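Local coordinates for SusD-like carbohydrate binding protein (Bacteroides vulgatus, PDB 3LEW) that probably binds carbohydrate at the bacterial outer membrane as a SusD-like lipoprotein involved in nutrient capture, at residues L89-I94 against V147-Y152; H131-Y136 against S171-Q176; F246-N251 against L338-L343; S327-R332 against W403-S408. All coordinates share one frame; numbering follows the deposited sequence.

From the N terminus, interaction 1 ties helix 81-103 to strand 147-149 and the loop after it, and interaction 2 ties the end of helix 111-135 to helix 170-187. Because 131-136 lies inside the loop closed by interaction 1 and 171-176 lies beyond it, these two contacts cross; they touch, for instance where Leu132 packs on Tyr91. Both are complete before interaction 3 opens, joining the loop 246-251 to the start of strand 341-345. Interaction 4 joins the loop after strand 321-326 to the one between helices 387-401 and 408-414. Since 327-332 precedes 338-343 and 403-408 follows it, the second pair crosses too, stitched by the salt bridge between Arg332 and Asp340.

Interaction 1: L89-I94 against V147-Y152; sequences LAYRVI and VCAPIY
A classic beta bulge, in which Cys148 and Ala149 both face Ser168, marks the weakly bonded strand 147-149, and the chain leaving it runs past helix 81-103, in surroundings consistent with the TPR-like helical region of SusD-family proteins. The helix answers mainly with Tyr91. Its CG stands anti to the carbonyl carbon (chi1 -76°), which sends the phenol out toward the passing chain. At the tip, Tyr91 OH donates to Pro150 O over 2.7 Å. The hydroxyl lies in the carbonyl plane, on a lone pair, with a C=O...donor angle of 135°; the carbonyl oxygen in turn sits at the ring edge, in the plane of the phenol. The same tip is wedged among carbons, for Ala149 CB and Pro150 CD each lie 3.2 Å from Tyr91 OH. Farther back along the ring, Tyr152 crosses at about a right angle, its CD2 lying 3.8 Å from Tyr91 CE1, with the two planes 78° apart. Ile94 adds a lighter touch, CG2 resting 3.9 Å from Tyr152 O, an oxygen that also accepts hydrogen bonds from Tyr129 and Asn98. The hydroxyl of Tyr152 bonds to a pentaethylene glycol, probably a crystallisation additive. Pro150 N, with no hydrogen, cannot donate to Tyr91 OH; the hydroxyl gives its own proton to Pro150 O. The implication is that a single directional bond, set among close carbon contacts, helps to fix the position of the phenol and to hold the chain after the bulge against the helix.

Interaction 2: H131-Y136 against S171-Q176; sequences HLASCY and SEVYAQ
The helix ending at Cys135 and the helix through 171-176 run roughly antiparallel, their short axes 8.6 Å apart at closest approach and their directions 146° from one another. The backbones come nearest where Ala133 faces Val173, with CA atoms 5.6 Å apart. Ala133 is the centre of the contact. Its methyl sits almost exactly on the normal of the Tyr174 ring, Ala133 CB lying 3.5 Å from the centroid and 2° off the perpendicular, a CH-pi contact in which all six ring carbons are about equally distant. The ring thus lies flat across the alanine, and its far end slides along the next residue, where Tyr174 OH comes to 3.4 Å from Ser134 CA. Ser134 OG takes no part in that approach; turned into the position between backbone N and carbonyl carbon (chi1 61°), it bonds back to Leu130 O within its own helix. On the other flank of the methyl, Val173 CG1, anti to its backbone N, packs 3.7 Å from Ala133 CB. The same branch meets Leu132 CB more loosely, at 4.3 Å. Tyr215 of helix 202-215 touches both Ser134 and Tyr174, bringing in a third helix. With just a methyl at Ala133, the Tyr174 ring and Val173 CG1 both pack directly against it, an arrangement consistent with the antiparallel helix packing of the TPR-like region of SusD proteins.

Interaction 3: F246-N251 against L338-L343; sequences FNSVDN and LGDIVL
Three hydrogen bonds grip one ordered water in the angle between the two segments. It donates to Phe246 O and to Asp340 O, each 2.7 Å from the water oxygen, and accepts from Val342 N at 3.0 Å. Both its protons are therefore spent on backbone carbonyls, and it bridges the loop 246-251 to the start of strand 341-343. Beside it the chains bond directly. Asp340 N donates to Asn247 O over 3.0 Å, nearly straight at the hydrogen (165°), yet from well above the carbonyl plane and not along a lone pair. That carbonyl also receives Arg332 NH1. The Asp340 side chain, its CG anti to the carbonyl carbon, then folds across to the loop: Val249 N donates to Asp340 OD2 over 2.9 Å at 158°, and OD2 accepts with its anti lone pair, the one pointing away from OD1. Crossing it at about a right angle, Val249 straddles the same oxygen with its methyls, CG1 and CG2 each 3.6 Å from Asp340 OD2. Asp340 OD1 is taken up elsewhere, in a salt bridge with Arg332 and a bond from Gln260 N. With donors on both oxygens and a cation adjacent, the carboxylate is probably ionised. Ser248 OG accepts from Asp250 N at 3.2 Å, an ST turn built into the type I beta turn from Ser248 to Asn251. The whole is a turn pinned by a buried aspartate, just ahead of strand 254-258, which pairs antiparallel with strand 341-345.

Interaction 4: S327-R332 against W403-S408; sequences SKFRFR and WGEGFS
Phe329 brings the CZ corner of its ring against Glu405, CZ lying 3.8 Å from Glu405 CG, with the methylene at the ring edge. The neighbouring ring atom, Phe329 CE2, is 3.7 Å from Trp403 O, again near the ring plane. Phe329 CZ also lies 3.6 Å from Gly404 O; with CE2 pressed so near, and a phi of 80° that would jam any CB against the preceding carbonyl oxygen, position 404 calls for glycine. Alongside runs Lys328, extended through every torsion, so that its ammonium arrives at the same backbone turn. Lys328 NZ donates to Trp403 O over 2.8 Å, in the carbonyl plane and on a lone pair. It also forms a salt bridge with Glu405, NZ to OE2 2.8 Å, reaching that oxygen from 25° above the carboxylate plane. A third bond, to Glu401 O, completes the grip on the buried ammonium, while Arg345 shares Glu405 OE2; two cations on one carboxylate would probably keep it ionised. The contact thus joins the loop after strand 321-326 to the bend between helices 387-401 and 408-414, with helix 271-274 packing on Phe329 and Arg345 reaching in from strand 341-345.

Interaction 1: L89-I94 against V147-Y152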
loop_
_atom_site.group_PDB
_atom_site.type_symbol
_atom_site.label_atom_id
_atom_site.label_comp_id
_atom_site.label_asym_id
_atom_site.label_seq_id
_atom_site.Cartn_x
_atom_site.Cartn_y
_atom_site.Cartn_z
ATOM N N LEU A 89 12.605 3.846 -8.145
ATOM C CA LEU A 89 11.353 4.501 -8.498
ATOM C C LEU A 89 11.176 5.755 -7.648
ATOM O O LEU A 89 10.836 6.817 -8.203
ATOM C CB LEU A 89 10.128 3.609 -8.346
ATOM C CG LEU A 89 10.021 2.388 -9.261
ATOM C CD1 LEU A 89 8.739 1.600 -8.922
ATOM C CD2 LEU A 89 10.146 2.767 -10.786
ATOM N N ALA A 90 11.400 5.649 -6.333
ATOM C CA ALA A 90 11.215 6.791 -5.449
ATOM C C ALA A 90 12.069 7.982 -5.923
ATOM O O ALA A 90 11.573 9.094 -6.106
ATOM C CB ALA A 90 11.552 6.432 -3.971
ATOM N N TYR A 91 13.359 7.760 -6.163
ATOM C CA TYR A 91 14.254 8.865 -6.448
ATOM C C TYR A 91 14.191 9.359 -7.881
ATOM O O TYR A 91 14.309 10.567 -8.111
ATOM C CB TYR A 91 15.707 8.587 -5.973
ATOM C CG TYR A 91 15.803 8.736 -4.466
ATOM C CD1 TYR A 91 15.834 9.990 -3.872
ATOM C CD2 TYR A 91 15.782 7.621 -3.625
ATOM C CE1 TYR A 91 15.869 10.148 -2.515
ATOM C CE2 TYR A 91 15.849 7.776 -2.244
ATOM C CZ TYR A 91 15.867 9.023 -1.683
ATOM O OH TYR A 91 15.918 9.183 -0.298
ATOM N N ARG A 92 13.956 8.475 -8.853
ATOM C CA ARG A 92 13.802 8.961 -10.215
ATOM C C ARG A 92 12.544 9.812 -10.368
ATOM O O ARG A 92 12.587 10.841 -11.076
ATOM C CB ARG A 92 13.877 7.831 -11.238
ATOM C CG ARG A 92 15.263 7.250 -11.260
ATOM C CD ARG A 92 15.439 6.235 -12.334
ATOM N NE ARG A 92 16.804 5.704 -12.306
ATOM N N VAL A 93 11.469 9.455 -9.671
ATOM C CA VAL A 93 10.189 10.168 -9.816
ATOM C C VAL A 93 10.213 11.441 -8.965
ATOM O O VAL A 93 9.771 12.510 -9.424
ATOM C CB VAL A 93 8.989 9.276 -9.603
ATOM C CG1 VAL A 93 7.647 10.068 -9.804
ATOM C CG2 VAL A 93 9.042 8.107 -10.597
ATOM N N ILE A 94 10.868 11.377 -7.812
ATOM C CA ILE A 94 11.169 12.629 -7.075
ATOM C C ILE A 94 11.929 13.594 -7.969
ATOM O O ILE A 94 11.669 14.809 -7.969
ATOM C CB ILE A 94 11.937 12.349 -5.743
ATOM C CG1 ILE A 94 10.989 11.774 -4.672
ATOM C CG2 ILE A 94 12.685 13.632 -5.248
ATOM C CD1 ILE A 94 11.731 11.154 -3.419
ATOM N N VAL A 147 17.989 7.152 11.284
ATOM C CA VAL A 147 18.239 7.384 9.885
ATOM C C VAL A 147 17.067 6.914 9.026
ATOM O O VAL A 147 16.437 5.890 9.318
ATOM C CB VAL A 147 19.529 6.674 9.448
ATOM C CG1 VAL A 147 19.338 5.143 9.484
ATOM C CG2 VAL A 147 19.970 7.184 8.092
ATOM N N CYS A 148 16.791 7.634 7.947
ATOM C CA CYS A 148 15.761 7.228 6.986
ATOM C C CYS A 148 16.325 7.270 5.555
ATOM O O CYS A 148 16.728 6.235 5.027
ATOM C CB CYS A 148 14.524 8.081 7.155
ATOM S SG CYS A 148 13.165 7.605 6.060
ATOM N N ALA A 149 16.408 8.456 4.949
ATOM C CA ALA A 149 16.764 8.562 3.526
ATOM C C ALA A 149 17.116 10.024 3.216
ATOM O O ALA A 149 16.682 10.916 3.925
ATOM C CB ALA A 149 15.582 8.063 2.631
ATOM N N PRO A 150 17.899 10.256 2.167
ATOM C CA PRO A 150 18.236 11.633 1.769
ATOM C C PRO A 150 17.035 12.358 1.190
ATOM O O PRO A 150 16.175 11.725 0.545
ATOM C CB PRO A 150 19.330 11.448 0.707
ATOM C CG PRO A 150 19.523 9.979 0.527
ATOM C CD PRO A 150 18.602 9.221 1.374
ATOM N N ILE A 151 16.985 13.662 1.420
ATOM C CA ILE A 151 15.914 14.512 0.904
ATOM C C ILE A 151 16.477 15.423 -0.142
ATOM O O ILE A 151 17.416 16.165 0.136
ATOM C CB ILE A 151 15.288 15.361 2.033
ATOM C CG1 ILE A 151 14.616 14.441 3.044
ATOM C CG2 ILE A 151 14.274 16.366 1.457
ATOM C CD1 ILE A 151 14.026 15.146 4.262
ATOM N N TYR A 152 15.919 15.363 -1.352
ATOM C CA TYR A 152 16.255 16.307 -2.414
ATOM C C TYR A 152 15.030 17.096 -2.803
ATOM O O TYR A 152 13.923 16.516 -3.012
ATOM C CB TYR A 152 16.765 15.580 -3.674
ATOM C CG TYR A 152 17.930 14.698 -3.396
ATOM C CD1 TYR A 152 19.178 15.223 -3.223
ATOM C CD2 TYR A 152 17.767 13.314 -3.242
ATOM C CE1 TYR A 152 20.275 14.403 -2.923
ATOM C CE2 TYR A 152 18.841 12.504 -2.962
ATOM C CZ TYR A 152 20.082 13.047 -2.784
ATOM O OH TYR A 152 21.163 12.237 -2.476
#

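Interaction 2: H131-Y136 against S171-Q176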
loop_
_atom_site.group_PDB
_atom_site.type_symbol
_atom_site.label_atom_id
_atom_site.label_comp_id
_atom_site.label_asym_id
_atom_site.label_seq_id
_atom_site.Cartn_x
_atom_site.Cartn_y
_atom_site.Cartn_z
ATOM N N HIS A 131 6.337 7.220 1.308
ATOM C CA HIS A 131 6.840 5.864 1.083
ATOM C C HIS A 131 8.166 5.595 1.808
ATOM O O HIS A 131 8.325 4.595 2.544
ATOM C CB HIS A 131 7.028 5.610 -0.396
ATOM C CG HIS A 131 7.649 4.274 -0.691
ATOM N ND1 HIS A 131 7.005 3.076 -0.437
ATOM C CD2 HIS A 131 8.849 3.952 -1.232
ATOM C CE1 HIS A 131 7.802 2.069 -0.773
ATOM N NE2 HIS A 131 8.921 2.573 -1.278
ATOM N N LEU A 132 9.111 6.519 1.636
ATOM C CA LEU A 132 10.417 6.383 2.264
ATOM C C LEU A 132 10.279 6.391 3.779
ATOM O O LEU A 132 10.808 5.474 4.465
ATOM C CB LEU A 132 11.378 7.468 1.758
ATOM C CG LEU A 132 11.809 7.319 0.291
ATOM C CD1 LEU A 132 12.441 8.648 -0.282
ATOM C CD2 LEU A 132 12.774 6.147 0.085
ATOM N N ALA A 133 9.536 7.362 4.328
ATOM C CA ALA A 133 9.395 7.500 5.768
ATOM C C ALA A 133 8.747 6.282 6.428
ATOM O O ALA A 133 9.136 5.876 7.507
ATOM C CB ALA A 133 8.567 8.745 6.105
ATOM N N SER A 134 7.740 5.726 5.764
ATOM C CA SER A 134 6.927 4.646 6.351
ATOM C C SER A 134 7.519 3.257 6.228
ATOM O O SER A 134 7.046 2.354 6.932
ATOM C CB SER A 134 5.501 4.668 5.769
ATOM O OG SER A 134 5.467 4.461 4.362
ATOM N N CYS A 135 8.505 3.038 5.347
ATOM C CA CYS A 135 9.091 1.731 5.037
ATOM C C CYS A 135 10.579 1.558 5.414
ATOM O O CYS A 135 11.049 0.459 5.541
ATOM C CB CYS A 135 9.009 1.494 3.528
ATOM S SG CYS A 135 7.341 1.219 2.911
ATOM N N TYR A 136 11.331 2.660 5.487
ATOM C CA TYR A 136 12.799 2.612 5.657
ATOM C C TYR A 136 13.313 2.883 7.081
ATOM O O TYR A 136 14.548 2.930 7.323
ATOM C CB TYR A 136 13.476 3.592 4.672
ATOM C CG TYR A 136 13.473 3.127 3.236
ATOM C CD1 TYR A 136 12.287 3.094 2.471
ATOM C CD2 TYR A 136 14.620 2.624 2.662
ATOM C CE1 TYR A 136 12.256 2.637 1.131
ATOM C CE2 TYR A 136 14.605 2.157 1.347
ATOM C CZ TYR A 136 13.409 2.154 0.596
ATOM O OH TYR A 136 13.462 1.717 -0.665
ATOM N N SER A 171 11.775 11.423 11.331
ATOM C CA SER A 171 10.937 12.593 11.650
ATOM C C SER A 171 11.050 13.653 10.541
ATOM O O SER A 171 10.052 14.264 10.137
ATOM C CB SER A 171 11.333 13.219 12.988
ATOM O OG SER A 171 11.048 12.366 14.081
ATOM N N GLU A 172 12.271 13.864 10.050
ATOM C CA GLU A 172 12.491 14.867 9.007
ATOM C C GLU A 172 11.838 14.485 7.671
ATOM O O GLU A 172 11.290 15.346 6.975
ATOM C CB GLU A 172 13.977 15.122 8.814
ATOM C CG GLU A 172 14.605 15.864 9.961
ATOM C CD GLU A 172 16.125 15.902 9.948
ATOM O OE1 GLU A 172 16.761 15.020 9.317
ATOM O OE2 GLU A 172 16.664 16.793 10.659
ATOM N N VAL A 173 11.863 13.206 7.322
ATOM C CA VAL A 173 11.263 12.754 6.078
ATOM C C VAL A 173 9.750 12.831 6.189
ATOM O O VAL A 173 9.069 13.271 5.235
ATOM C CB VAL A 173 11.755 11.376 5.641
ATOM C CG1 VAL A 173 11.045 10.916 4.378
ATOM C CG2 VAL A 173 13.267 11.411 5.402
ATOM N N TYR A 174 9.201 12.397 7.327
ATOM C CA TYR A 174 7.756 12.637 7.561
ATOM C C TYR A 174 7.393 14.139 7.444
ATOM O O TYR A 174 6.388 14.479 6.815
ATOM C CB TYR A 174 7.274 12.034 8.886
ATOM C CG TYR A 174 6.825 10.588 8.808
ATOM C CD1 TYR A 174 5.736 10.209 8.019
ATOM C CD2 TYR A 174 7.437 9.624 9.590
ATOM C CE1 TYR A 174 5.313 8.904 7.940
ATOM C CE2 TYR A 174 7.019 8.292 9.528
ATOM C CZ TYR A 174 5.937 7.956 8.726
ATOM O OH TYR A 174 5.488 6.660 8.648
ATOM N N ALA A 175 8.181 15.038 8.039
ATOM C CA ALA A 175 7.888 16.457 8.014
ATOM C C ALA A 175 7.930 17.003 6.567
ATOM O O ALA A 175 7.130 17.850 6.190
ATOM C CB ALA A 175 8.843 17.254 8.945
ATOM N N GLN A 176 8.878 16.489 5.778
ATOM C CA GLN A 176 9.016 16.862 4.371
ATOM C C GLN A 176 7.777 16.427 3.597
ATOM O O GLN A 176 7.221 17.212 2.851
ATOM C CB GLN A 176 10.277 16.211 3.753
ATOM C CG GLN A 176 10.547 16.582 2.282
ATOM C CD GLN A 176 10.850 18.050 2.123
ATOM O OE1 GLN A 176 11.700 18.591 2.849
ATOM N NE2 GLN A 176 10.156 18.723 1.200
#

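Interaction 3: F246-N251 against L338-L343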
loop_
_atom_site.group_PDB
_atom_site.type_symbol
_atom_site.label_atom_id
_atom_site.label_comp_id
_atom_site.label_asym_id
_atom_site.label_seq_id
_atom_site.Cartn_x
_atom_site.Cartn_y
_atom_site.Cartn_z
ATOM N N PHE A 246 -12.197 -5.659 -7.845
ATOM C CA PHE A 246 -11.161 -4.659 -7.443
ATOM C C PHE A 246 -10.186 -4.325 -8.599
ATOM O O PHE A 246 -8.974 -4.206 -8.401
ATOM C CB PHE A 246 -10.425 -5.105 -6.162
ATOM C CG PHE A 246 -11.068 -4.597 -4.887
ATOM C CD1 PHE A 246 -12.240 -5.145 -4.448
ATOM C CD2 PHE A 246 -10.485 -3.581 -4.147
ATOM C CE1 PHE A 246 -12.875 -4.667 -3.301
ATOM C CE2 PHE A 246 -11.129 -3.104 -2.986
ATOM C CZ PHE A 246 -12.303 -3.668 -2.583
ATOM N N ASN A 247 -10.754 -4.101 -9.778
ATOM C CA ASN A 247 -9.995 -4.071 -11.032
ATOM C C ASN A 247 -10.361 -2.928 -12.000
ATOM O O ASN A 247 -9.930 -2.948 -13.140
ATOM C CB ASN A 247 -10.106 -5.399 -11.710
ATOM C CG ASN A 247 -11.549 -5.724 -12.102
ATOM O OD1 ASN A 247 -12.370 -4.795 -12.266
ATOM N ND2 ASN A 247 -11.889 -7.025 -12.237
ATOM N N SER A 248 -11.108 -1.947 -11.511
ATOM C CA SER A 248 -11.513 -0.767 -12.339
ATOM C C SER A 248 -11.509 0.526 -11.559
ATOM O O SER A 248 -12.175 0.629 -10.497
ATOM C CB SER A 248 -12.934 -0.979 -12.862
ATOM O OG SER A 248 -13.396 0.149 -13.577
ATOM N N VAL A 249 -10.841 1.555 -12.091
ATOM C CA VAL A 249 -10.828 2.875 -11.463
ATOM C C VAL A 249 -12.199 3.583 -11.510
ATOM O O VAL A 249 -12.403 4.582 -10.783
ATOM C CB VAL A 249 -9.777 3.832 -12.120
ATOM C CG1 VAL A 249 -8.350 3.320 -11.896
ATOM C CG2 VAL A 249 -10.112 4.064 -13.600
ATOM N N ASP A 250 -13.116 3.062 -12.320
ATOM C CA ASP A 250 -14.454 3.596 -12.442
ATOM C C ASP A 250 -15.252 3.487 -11.105
ATOM O O ASP A 250 -16.226 4.167 -10.906
ATOM C CB ASP A 250 -15.224 2.961 -13.627
ATOM C CG ASP A 250 -14.539 3.160 -15.010
ATOM O OD1 ASP A 250 -13.807 4.152 -15.183
ATOM O OD2 ASP A 250 -14.777 2.332 -15.966
ATOM N N ASN A 251 -14.810 2.663 -10.168
ATOM C CA ASN A 251 -15.516 2.496 -8.894
ATOM C C ASN A 251 -15.553 3.816 -8.111
ATOM O O ASN A 251 -14.503 4.474 -7.915
ATOM C CB ASN A 251 -14.801 1.360 -8.162
ATOM C CG ASN A 251 -15.413 0.999 -6.857
ATOM O OD1 ASN A 251 -15.604 1.847 -5.995
ATOM N ND2 ASN A 251 -15.744 -0.293 -6.696
ATOM N N LEU A 338 -5.610 -7.499 -18.187
ATOM C CA LEU A 338 -5.774 -6.145 -17.687
ATOM C C LEU A 338 -6.489 -6.155 -16.348
ATOM O O LEU A 338 -7.453 -6.872 -16.144
ATOM C CB LEU A 338 -6.604 -5.281 -18.652
ATOM C CG LEU A 338 -6.077 -5.098 -20.078
ATOM C CD1 LEU A 338 -7.058 -4.176 -20.856
ATOM C CD2 LEU A 338 -4.675 -4.502 -20.045
ATOM N N GLY A 339 -6.008 -5.309 -15.455
ATOM C CA GLY A 339 -6.696 -5.011 -14.189
ATOM C C GLY A 339 -6.118 -3.769 -13.594
ATOM O O GLY A 339 -4.899 -3.628 -13.537
ATOM N N ASP A 340 -6.977 -2.854 -13.116
ATOM C CA ASP A 340 -6.514 -1.567 -12.610
ATOM C C ASP A 340 -5.988 -1.717 -11.177
ATOM O O ASP A 340 -6.385 -2.615 -10.439
ATOM C CB ASP A 340 -7.615 -0.490 -12.644
ATOM C CG ASP A 340 -8.127 -0.170 -14.065
ATOM O OD1 ASP A 340 -7.576 -0.687 -15.087
ATOM O OD2 ASP A 340 -9.110 0.636 -14.166
ATOM N N ILE A 341 -5.141 -0.781 -10.789
ATOM C CA ILE A 341 -4.442 -0.843 -9.504
ATOM C C ILE A 341 -4.995 0.228 -8.549
ATOM O O ILE A 341 -4.801 1.409 -8.779
ATOM C CB ILE A 341 -2.943 -0.595 -9.649
ATOM C CG1 ILE A 341 -2.313 -1.485 -10.735
ATOM C CG2 ILE A 341 -2.242 -0.836 -8.284
ATOM C CD1 ILE A 341 -2.539 -3.003 -10.572
ATOM N N VAL A 342 -5.650 -0.212 -7.495
ATOM C CA VAL A 342 -6.187 0.713 -6.471
ATOM C C VAL A 342 -5.045 1.268 -5.583
ATOM O O VAL A 342 -4.172 0.522 -5.165
ATOM C CB VAL A 342 -7.291 0.043 -5.622
ATOM C CG1 VAL A 342 -6.754 -1.120 -4.799
ATOM C CG2 VAL A 342 -7.950 1.078 -4.659
ATOM N N LEU A 343 -5.066 2.583 -5.292
ATOM C CA LEU A 343 -4.075 3.184 -4.446
ATOM C C LEU A 343 -4.718 3.794 -3.171
ATOM O O LEU A 343 -4.089 3.822 -2.125
ATOM C CB LEU A 343 -3.319 4.281 -5.224
ATOM C CG LEU A 343 -2.462 3.771 -6.415
ATOM C CD1 LEU A 343 -1.961 4.980 -7.257
ATOM C CD2 LEU A 343 -1.325 2.897 -5.888
HETATM O O HOH W 1 -6.567 -3.063 -7.804
#

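Interaction 4: S327-R332 against W403-S408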
loop_
_atom_site.group_PDB
_atom_site.type_symbol
_atom_site.label_atom_id
_atom_site.label_comp_id
_atom_site.label_asym_id
_atom_site.label_seq_id
_atom_site.Cartn_x
_atom_site.Cartn_y
_atom_site.Cartn_z
ATOM N N SER A 327 -11.733 -13.995 -3.452
ATOM C CA SER A 327 -12.247 -13.517 -4.739
ATOM C C SER A 327 -12.063 -11.986 -4.915
ATOM O O SER A 327 -12.407 -11.428 -5.979
ATOM C CB SER A 327 -13.703 -13.928 -4.904
ATOM O OG SER A 327 -14.508 -13.295 -3.928
ATOM N N LYS A 328 -11.498 -11.307 -3.922
ATOM C CA LYS A 328 -11.429 -9.823 -3.930
ATOM C C LYS A 328 -10.844 -9.242 -5.223
ATOM O O LYS A 328 -11.471 -8.381 -5.858
ATOM C CB LYS A 328 -10.622 -9.332 -2.719
ATOM C CG LYS A 328 -10.593 -7.839 -2.519
ATOM C CD LYS A 328 -9.955 -7.476 -1.193
ATOM C CE LYS A 328 -9.861 -5.991 -1.026
ATOM N NZ LYS A 328 -9.295 -5.556 0.285
ATOM N N PHE A 329 -9.649 -9.709 -5.597
ATOM C CA PHE A 329 -8.934 -9.200 -6.769
ATOM C C PHE A 329 -9.055 -10.215 -7.909
ATOM O O PHE A 329 -8.695 -11.400 -7.745
ATOM C CB PHE A 329 -7.467 -9.000 -6.490
ATOM C CG PHE A 329 -7.182 -7.963 -5.477
ATOM C CD1 PHE A 329 -7.077 -6.654 -5.850
ATOM C CD2 PHE A 329 -6.989 -8.316 -4.147
ATOM C CE1 PHE A 329 -6.800 -5.655 -4.911
ATOM C CE2 PHE A 329 -6.690 -7.357 -3.204
ATOM C CZ PHE A 329 -6.598 -6.001 -3.608
ATOM N N ARG A 330 -9.627 -9.771 -9.027
ATOM C CA ARG A 330 -9.647 -10.562 -10.238
ATOM C C ARG A 330 -9.296 -9.752 -11.454
ATOM O O ARG A 330 -9.636 -8.620 -11.523
ATOM C CB ARG A 330 -11.015 -11.198 -10.449
ATOM C CG ARG A 330 -11.491 -11.982 -9.258
ATOM C CD ARG A 330 -12.821 -12.703 -9.500
ATOM N NE ARG A 330 -13.929 -11.889 -10.005
ATOM C CZ ARG A 330 -14.718 -11.132 -9.229
ATOM N NH1 ARG A 330 -14.506 -11.053 -7.907
ATOM N NH2 ARG A 330 -15.713 -10.464 -9.767
ATOM N N PHE A 331 -8.611 -10.358 -12.422
ATOM C CA PHE A 331 -8.409 -9.706 -13.705
ATOM C C PHE A 331 -9.740 -9.188 -14.249
ATOM O O PHE A 331 -10.782 -9.846 -14.171
ATOM C CB PHE A 331 -7.819 -10.698 -14.739
ATOM C CG PHE A 331 -6.304 -10.833 -14.690
ATOM C CD1 PHE A 331 -5.500 -9.913 -15.337
ATOM C CD2 PHE A 331 -5.683 -11.904 -14.015
ATOM C CE1 PHE A 331 -4.133 -10.041 -15.316
ATOM C CE2 PHE A 331 -4.324 -12.014 -13.982
ATOM C CZ PHE A 331 -3.543 -11.103 -14.660
ATOM N N ARG A 332 -9.701 -7.993 -14.805
ATOM C CA ARG A 332 -10.850 -7.434 -15.522
ATOM C C ARG A 332 -11.004 -8.085 -16.879
ATOM O O ARG A 332 -12.094 -8.532 -17.252
ATOM C CB ARG A 332 -10.740 -5.918 -15.638
ATOM C CG ARG A 332 -11.968 -5.307 -16.281
ATOM C CD ARG A 332 -11.867 -3.807 -16.312
ATOM N NE ARG A 332 -11.003 -3.336 -17.417
ATOM C CZ ARG A 332 -9.837 -2.707 -17.273
ATOM N NH1 ARG A 332 -9.328 -2.505 -16.099
ATOM N NH2 ARG A 332 -9.174 -2.278 -18.323
ATOM N N TRP A 403 -7.229 -5.801 3.124
ATOM C CA TRP A 403 -6.471 -7.018 2.805
ATOM C C TRP A 403 -5.989 -6.971 1.369
ATOM O O TRP A 403 -6.767 -6.729 0.440
ATOM C CB TRP A 403 -7.340 -8.278 3.011
ATOM C CG TRP A 403 -6.574 -9.565 2.810
ATOM C CD1 TRP A 403 -5.987 -10.332 3.788
ATOM C CD2 TRP A 403 -6.259 -10.221 1.545
ATOM N NE1 TRP A 403 -5.371 -11.438 3.218
ATOM C CE2 TRP A 403 -5.522 -11.374 1.845
ATOM C CE3 TRP A 403 -6.548 -9.943 0.204
ATOM C CZ2 TRP A 403 -5.032 -12.219 0.852
ATOM C CZ3 TRP A 403 -6.055 -10.802 -0.773
ATOM C CH2 TRP A 403 -5.329 -11.928 -0.429
ATOM N N GLY A 404 -4.703 -7.198 1.166
ATOM C CA GLY A 404 -4.192 -7.243 -0.188
ATOM C C GLY A 404 -3.917 -5.910 -0.889
ATOM O O GLY A 404 -3.387 -5.914 -1.996
ATOM N N GLU A 405 -4.249 -4.798 -0.242
ATOM C CA GLU A 405 -4.085 -3.472 -0.850
ATOM C C GLU A 405 -2.799 -2.738 -0.479
ATOM O O GLU A 405 -2.589 -1.622 -0.937
ATOM C CB GLU A 405 -5.297 -2.605 -0.504
ATOM C CG GLU A 405 -6.581 -3.135 -1.172
ATOM C CD GLU A 405 -7.798 -2.333 -0.787
ATOM O OE1 GLU A 405 -7.969 -1.168 -1.278
ATOM O OE2 GLU A 405 -8.585 -2.906 -0.010
ATOM N N GLY A 406 -1.932 -3.374 0.297
ATOM C CA GLY A 406 -0.580 -2.878 0.515
ATOM C C GLY A 406 -0.220 -2.269 1.862
ATOM O O GLY A 406 0.776 -1.560 1.951
ATOM N N PHE A 407 -0.980 -2.577 2.909
ATOM C CA PHE A 407 -0.822 -1.908 4.190
ATOM C C PHE A 407 -0.284 -2.804 5.309
ATOM O O PHE A 407 0.059 -2.273 6.366
ATOM C CB PHE A 407 -2.171 -1.360 4.658
ATOM C CG PHE A 407 -2.771 -0.326 3.746
ATOM C CD1 PHE A 407 -2.450 1.002 3.881
ATOM C CD2 PHE A 407 -3.669 -0.692 2.749
ATOM C CE1 PHE A 407 -3.005 1.951 3.025
ATOM C CE2 PHE A 407 -4.251 0.261 1.902
ATOM C CZ PHE A 407 -3.922 1.587 2.064
ATOM N N SER A 408 -0.216 -4.124 5.132
ATOM C CA SER A 408 0.044 -4.964 6.322
ATOM C C SER A 408 1.361 -4.625 7.021
ATOM O O SER A 408 1.393 -4.402 8.223
ATOM C CB SER A 408 0.033 -6.467 6.019
ATOM O OG SER A 408 -1.197 -6.906 5.420
#